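Local coordinates for NreA protein (Staphylococcus carnosus subsp. carnosus TM300, PDB 4IUH), which acts as a cytosolic nitrate receptor built on a GAF domain, sensing nitrate for the staphylococcal nitrate regulation system, at residues 53-58 with 78-83; 119-124 with 150-155. All blocks are in the same frame, centred on the assembly; numbering follows the deposited sequence.

Both contacts are built on the single five-stranded antiparallel sheet of the GAF fold, in the order 54-61, 40-47, 128-138, 115-125, 90-92, but on opposite faces of it. Contact 1 comes first and is complete before contact 2 starts: it joins edge strand 54-61 to helix 78-86. Contact 2 joins strand 115-125, farther across the sheet, to the loop that follows strand 128-138. Their centres lie about 15 Å apart, yet they meet through Val-83: its CG1 sits 3.4 Å from CA of Pro-122, and its CG2 packs on the carbonyl O of Ala-120. Strand 115-125 is therefore sandwiched between helix 78-86 on one face and loop 150-155 on the other, and carries an apolar layer on each.

Contact 1: residues 53-58 with 78-83; sequences AVIKWK and GLAGLV
Ile-55 and Trp-57 both reach Ala-80, whose methyl is where helix 78-86 meets the edge strand of the GAF sheet most closely. Following the strand from its start, Ile-55 is the first residue to engage. Its CB is directed at the helix, and the side chain meets it with the short branch: CG2, standing anti to the backbone N, comes to 4.0 Å from CB of Ala-80, methyl against methyl. The two backbones are closest here as well, with CA of Ile-55 and CA of Ala-80 7.7 Å apart, consistent with the small methyl of Ala-80 being the group that faces the strand. Lys-56 turns the other way, off the helix side of the sheet, where its NZ forms a salt bridge with Glu-47 on the neighbouring strand 40-47. Trp-57 follows at the centre of an inverse gamma turn. Its CB does not aim at the helix, but with CG anti to the carbonyl carbon (chi1 -63°) the indole extends far enough for its six-membered ring to arrive beside Ala-80. The methyl lies oblique to that ring. On the helix side, Leu-82 N bonds to Gly-78 O, closing the helical turn in which Ala-80 sits. Around this junction Ala-44 of strand 40-47 touches Ile-55, Trp-57 and Ala-80 alike, while Leu-134 of strand 128-138 packs on the indole, so the contact is buried and runs on into the middle of the sheet. It is purely apolar and modest, about 150 Å² counted over both sides, and the closest indole atom is CZ2, 4.0 Å from Ala-80 CB.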
loop_
_atom_site.group_PDB
_atom_site.type_symbol
_atom_site.label_atom_id
_atom_site.label_comp_id
_atom_site.label_asym_id
_atom_site.label_seq_id
_atom_site.Cartn_x
_atom_site.Cartn_y
_atom_site.Cartn_z
ATOM N N ALA A 53 -15.713 11.029 1.236
ATOM C CA ALA A 53 -15.096 9.714 1.305
ATOM C C ALA A 53 -13.716 9.829 1.948
ATOM O O ALA A 53 -13.038 10.845 1.805
ATOM C CB ALA A 53 -14.990 9.102 -0.080
ATOM N N VAL A 54 -13.315 8.794 2.676
ATOM C CA VAL A 54 -11.975 8.740 3.246
ATOM C C VAL A 54 -11.293 7.437 2.863
ATOM O O VAL A 54 -11.946 6.488 2.426
ATOM C CB VAL A 54 -11.992 8.839 4.783
ATOM C CG1 VAL A 54 -12.497 10.201 5.227
ATOM C CG2 VAL A 54 -12.833 7.710 5.385
ATOM N N ILE A 55 -9.977 7.396 3.038
ATOM C CA ILE A 55 -9.213 6.183 2.803
ATOM C C ILE A 55 -8.699 5.621 4.118
ATOM O O ILE A 55 -8.165 6.348 4.958
ATOM C CB ILE A 55 -8.015 6.442 1.873
ATOM C CG1 ILE A 55 -8.503 6.958 0.518
ATOM C CG2 ILE A 55 -7.174 5.174 1.715
ATOM C CD1 ILE A 55 -9.175 5.901 -0.341
ATOM N N LYS A 56 -8.878 4.320 4.301
ATOM C CA LYS A 56 -8.361 3.648 5.477
ATOM C C LYS A 56 -7.590 2.412 5.045
ATOM O O LYS A 56 -7.891 1.804 4.011
ATOM C CB LYS A 56 -9.501 3.252 6.418
ATOM C CG LYS A 56 -10.171 4.414 7.141
ATOM C CD LYS A 56 -11.235 3.913 8.106
ATOM C CE LYS A 56 -11.924 5.071 8.823
ATOM N NZ LYS A 56 -13.055 4.625 9.702
ATOM N N TRP A 57 -6.583 2.050 5.825
ATOM C CA TRP A 57 -5.918 0.775 5.627
ATOM C C TRP A 57 -6.809 -0.321 6.226
ATOM O O TRP A 57 -6.712 -0.656 7.407
ATOM C CB TRP A 57 -4.517 0.792 6.240
ATOM C CG TRP A 57 -3.604 1.800 5.583
ATOM C CD1 TRP A 57 -3.285 3.048 6.044
ATOM C CD2 TRP A 57 -2.918 1.645 4.339
ATOM N NE1 TRP A 57 -2.429 3.678 5.165
ATOM C CE2 TRP A 57 -2.184 2.832 4.112
ATOM C CE3 TRP A 57 -2.830 0.606 3.401
ATOM C CZ2 TRP A 57 -1.385 3.011 2.979
ATOM C CZ3 TRP A 57 -2.036 0.787 2.279
ATOM C CH2 TRP A 57 -1.329 1.982 2.077
ATOM N N LYS A 58 -7.699 -0.844 5.388
ATOM C CA LYS A 58 -8.745 -1.768 5.812
ATOM C C LYS A 58 -8.178 -3.143 6.174
ATOM O O LYS A 58 -8.629 -3.769 7.128
ATOM C CB LYS A 58 -9.798 -1.889 4.705
ATOM C CG LYS A 58 -11.109 -2.550 5.106
ATOM C CD LYS A 58 -12.214 -2.190 4.103
ATOM C CE LYS A 58 -13.534 -2.881 4.424
ATOM N NZ LYS A 58 -13.535 -4.320 4.025
ATOM N N GLY A 78 -1.673 11.098 2.142
ATOM C CA GLY A 78 -0.962 9.893 2.512
ATOM C C GLY A 78 -0.358 9.188 1.316
ATOM O O GLY A 78 -0.467 9.645 0.171
ATOM N N LEU A 79 0.284 8.062 1.587
ATOM C CA LEU A 79 0.912 7.276 0.542
ATOM C C LEU A 79 -0.150 6.685 -0.387
ATOM O O LEU A 79 0.013 6.681 -1.608
ATOM C CB LEU A 79 1.750 6.170 1.172
ATOM C CG LEU A 79 2.642 5.386 0.215
ATOM C CD1 LEU A 79 3.625 6.325 -0.493
ATOM C CD2 LEU A 79 3.382 4.298 0.986
ATOM N N ALA A 80 -1.239 6.192 0.199
ATOM C CA ALA A 80 -2.359 5.665 -0.581
ATOM C C ALA A 80 -2.913 6.728 -1.522
ATOM O O ALA A 80 -3.250 6.438 -2.667
ATOM C CB ALA A 80 -3.458 5.167 0.340
ATOM N N GLY A 81 -2.998 7.962 -1.031
ATOM C CA GLY A 81 -3.547 9.061 -1.806
ATOM C C GLY A 81 -2.680 9.422 -2.996
ATOM O O GLY A 81 -3.186 9.753 -4.065
ATOM N N LEU A 82 -1.368 9.361 -2.809
ATOM C CA LEU A 82 -0.435 9.674 -3.881
ATOM C C LEU A 82 -0.632 8.700 -5.035
ATOM O O LEU A 82 -0.708 9.085 -6.202
ATOM C CB LEU A 82 0.999 9.577 -3.371
ATOM C CG LEU A 82 2.065 9.719 -4.454
ATOM C CD1 LEU A 82 1.984 11.091 -5.101
ATOM C CD2 LEU A 82 3.443 9.485 -3.876
ATOM N N VAL A 83 -0.733 7.429 -4.679
ATOM C CA VAL A 83 -0.851 6.351 -5.640
ATOM C C VAL A 83 -2.193 6.428 -6.365
ATOM O O VAL A 83 -2.256 6.291 -7.585
ATOM C CB VAL A 83 -0.638 4.989 -4.925
ATOM C CG1 VAL A 83 -1.577 3.945 -5.430
ATOM C CG2 VAL A 83 0.813 4.540 -5.059
#

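Contact 2: residues 119-124 with 150-155; sequences VAIPLW and FRINQR
Ile-121 and Leu-123, two residues apart on strand 115-125, pack against Phe-150 and Ile-152 of the loop that lies over this face of the GAF sheet. The aliphatic contacts centre on Ile-152, whose CB is directed at the strand. The two isoleucines lie antiparallel alongside one another, bringing CG2 of Ile-121 to 3.7 Å from CG1 of Ile-152. Leu-123 is instead nearly perpendicular to Ile-152: its CB does not point at the loop, yet CD2 swings over and sits 3.8 Å from Ile-152 CD1, with CG1 and CG2 of Ile-152 each 4.1 Å from the same CD2. The Leu-123 methyl thus rests among three carbons of one side chain. A single aromatic contact adds to these. The other branch of Ile-121 runs out nearly straight (chi2 165°), carrying CD1 to the edge of the Phe-150 ring, close to the ring plane and 3.5 Å from CD2. Ile-121 therefore divides its two arms, CG2 to the isoleucine and CD1 to the phenylalanine. Polar bonds hold the loop from outside the interface. Asp-161 OD1 accepts from the backbone N of Ile-152 and pairs with Arg-151, while Phe-150 O accepts from Arg-89. Farther along, Arg-155 forms salt bridges with Glu-31 and Glu-36 of helix 25-36, the helix that also touches the phenyl ring through Ile-32. Across the contact itself the chemistry is hydrocarbon alone, with 188 Å² buried over both sides. Within it, cohesion presumably rests on shape fit and exclusion of water, whereas the directional restraint on the loop's irregular backbone probably comes from the polar bonds at its flanks.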
loop_
_atom_site.group_PDB
_atom_site.type_symbol
_atom_site.label_atom_id
_atom_site.label_comp_id
_atom_site.label_asym_id
_atom_site.label_seq_id
_atom_site.Cartn_x
_atom_site.Cartn_y
_atom_site.Cartn_z
ATOM N N VAL A 119 6.906 -0.893 -1.830
ATOM C CA VAL A 119 6.272 -0.700 -3.126
ATOM C C VAL A 119 4.785 -0.472 -2.883
ATOM O O VAL A 119 4.131 -1.246 -2.183
ATOM C CB VAL A 119 6.420 -1.938 -4.043
ATOM C CG1 VAL A 119 5.740 -1.687 -5.384
ATOM C CG2 VAL A 119 7.879 -2.289 -4.251
ATOM N N ALA A 120 4.255 0.600 -3.452
ATOM C CA ALA A 120 2.840 0.908 -3.329
ATOM C C ALA A 120 2.235 0.830 -4.717
ATOM O O ALA A 120 2.707 1.490 -5.634
ATOM C CB ALA A 120 2.650 2.297 -2.734
ATOM N N ILE A 121 1.197 0.019 -4.878
ATOM C CA ILE A 121 0.626 -0.211 -6.201
ATOM C C ILE A 121 -0.842 0.189 -6.291
ATOM O O ILE A 121 -1.659 -0.253 -5.486
ATOM C CB ILE A 121 0.786 -1.679 -6.625
ATOM C CG1 ILE A 121 2.270 -2.048 -6.678
ATOM C CG2 ILE A 121 0.149 -1.921 -7.974
ATOM C CD1 ILE A 121 2.512 -3.535 -6.727
ATOM N N PRO A 122 -1.179 1.023 -7.285
ATOM C CA PRO A 122 -2.567 1.440 -7.511
ATOM C C PRO A 122 -3.462 0.258 -7.811
ATOM O O PRO A 122 -3.117 -0.578 -8.648
ATOM C CB PRO A 122 -2.468 2.358 -8.735
ATOM C CG PRO A 122 -1.186 1.971 -9.403
ATOM C CD PRO A 122 -0.263 1.589 -8.287
ATOM N N LEU A 123 -4.585 0.183 -7.101
ATOM C CA LEU A 123 -5.592 -0.831 -7.345
ATOM C C LEU A 123 -6.706 -0.247 -8.208
ATOM O O LEU A 123 -7.365 0.720 -7.817
ATOM C CB LEU A 123 -6.176 -1.327 -6.025
ATOM C CG LEU A 123 -5.216 -1.980 -5.032
ATOM C CD1 LEU A 123 -5.976 -2.421 -3.789
ATOM C CD2 LEU A 123 -4.475 -3.159 -5.678
ATOM N N TRP A 124 -6.917 -0.841 -9.376
ATOM C CA TRP A 124 -7.954 -0.383 -10.287
ATOM C C TRP A 124 -9.184 -1.272 -10.232
ATOM O O TRP A 124 -9.080 -2.496 -10.160
ATOM C CB TRP A 124 -7.427 -0.330 -11.717
ATOM C CG TRP A 124 -6.417 0.745 -11.941
ATOM C CD1 TRP A 124 -5.168 0.826 -11.396
ATOM C CD2 TRP A 124 -6.561 1.893 -12.783
ATOM N NE1 TRP A 124 -4.529 1.954 -11.843
ATOM C CE2 TRP A 124 -5.362 2.627 -12.697
ATOM C CE3 TRP A 124 -7.589 2.372 -13.601
ATOM C CZ2 TRP A 124 -5.161 3.811 -13.399
ATOM C CZ3 TRP A 124 -7.391 3.552 -14.294
ATOM C CH2 TRP A 124 -6.188 4.259 -14.189
ATOM N N PHE A 150 5.886 -6.074 -10.390
ATOM C CA PHE A 150 4.892 -6.953 -9.766
ATOM C C PHE A 150 3.463 -6.707 -10.270
ATOM O O PHE A 150 3.044 -5.561 -10.426
ATOM C CB PHE A 150 4.958 -6.787 -8.240
ATOM C CG PHE A 150 3.938 -7.601 -7.493
ATOM C CD1 PHE A 150 4.195 -8.923 -7.165
ATOM C CD2 PHE A 150 2.730 -7.046 -7.117
ATOM C CE1 PHE A 150 3.260 -9.678 -6.485
ATOM C CE2 PHE A 150 1.789 -7.793 -6.441
ATOM C CZ PHE A 150 2.057 -9.112 -6.120
ATOM N N ARG A 151 2.721 -7.790 -10.510
ATOM C CA ARG A 151 1.363 -7.697 -11.043
ATOM C C ARG A 151 0.273 -8.012 -10.018
ATOM O O ARG A 151 0.347 -9.009 -9.300
ATOM C CB ARG A 151 1.179 -8.621 -12.252
ATOM C CG ARG A 151 2.147 -8.383 -13.394
ATOM C CD ARG A 151 2.095 -6.948 -13.886
ATOM N NE ARG A 151 0.731 -6.471 -14.116
ATOM C CZ ARG A 151 0.014 -6.733 -15.209
ATOM N NH1 ARG A 151 0.519 -7.481 -16.184
ATOM N NH2 ARG A 151 -1.219 -6.251 -15.323
ATOM N N ILE A 152 -0.749 -7.161 -9.984
ATOM C CA ILE A 152 -1.916 -7.369 -9.139
ATOM C C ILE A 152 -2.847 -8.408 -9.747
ATOM O O ILE A 152 -3.265 -9.350 -9.074
ATOM C CB ILE A 152 -2.733 -6.070 -8.994
ATOM C CG1 ILE A 152 -1.928 -5.008 -8.261
ATOM C CG2 ILE A 152 -4.024 -6.332 -8.243
ATOM C CD1 ILE A 152 -1.662 -5.364 -6.847
ATOM N N ASN A 153 -3.152 -8.213 -11.029
ATOM C CA ASN A 153 -4.201 -8.938 -11.745
ATOM C C ASN A 153 -4.300 -10.435 -11.458
ATOM O O ASN A 153 -3.295 -11.147 -11.438
ATOM C CB ASN A 153 -4.064 -8.704 -13.251
ATOM C CG ASN A 153 -3.869 -7.237 -13.602
ATOM O OD1 ASN A 153 -3.318 -6.462 -12.817
ATOM N ND2 ASN A 153 -4.317 -6.852 -14.793
ATOM N N GLN A 154 -5.532 -10.884 -11.231
ATOM C CA GLN A 154 -5.842 -12.273 -10.910
ATOM C C GLN A 154 -5.079 -12.765 -9.683
ATOM O O GLN A 154 -4.527 -13.861 -9.685
ATOM C CB GLN A 154 -5.590 -13.185 -12.118
ATOM N N ARG A 155 -5.052 -11.949 -8.636
ATOM C CA ARG A 155 -4.390 -12.342 -7.401
ATOM C C ARG A 155 -4.974 -11.601 -6.203
ATOM O O ARG A 155 -4.654 -11.899 -5.051
ATOM C CB ARG A 155 -2.882 -12.105 -7.497
ATOM C CG ARG A 155 -2.068 -13.068 -6.651
ATOM C CD ARG A 155 -0.593 -12.930 -6.912
ATOM N NE ARG A 155 0.185 -13.549 -5.845
ATOM C CZ ARG A 155 1.511 -13.521 -5.779
ATOM N NH1 ARG A 155 2.214 -12.913 -6.725
ATOM N NH2 ARG A 155 2.138 -14.105 -4.769
#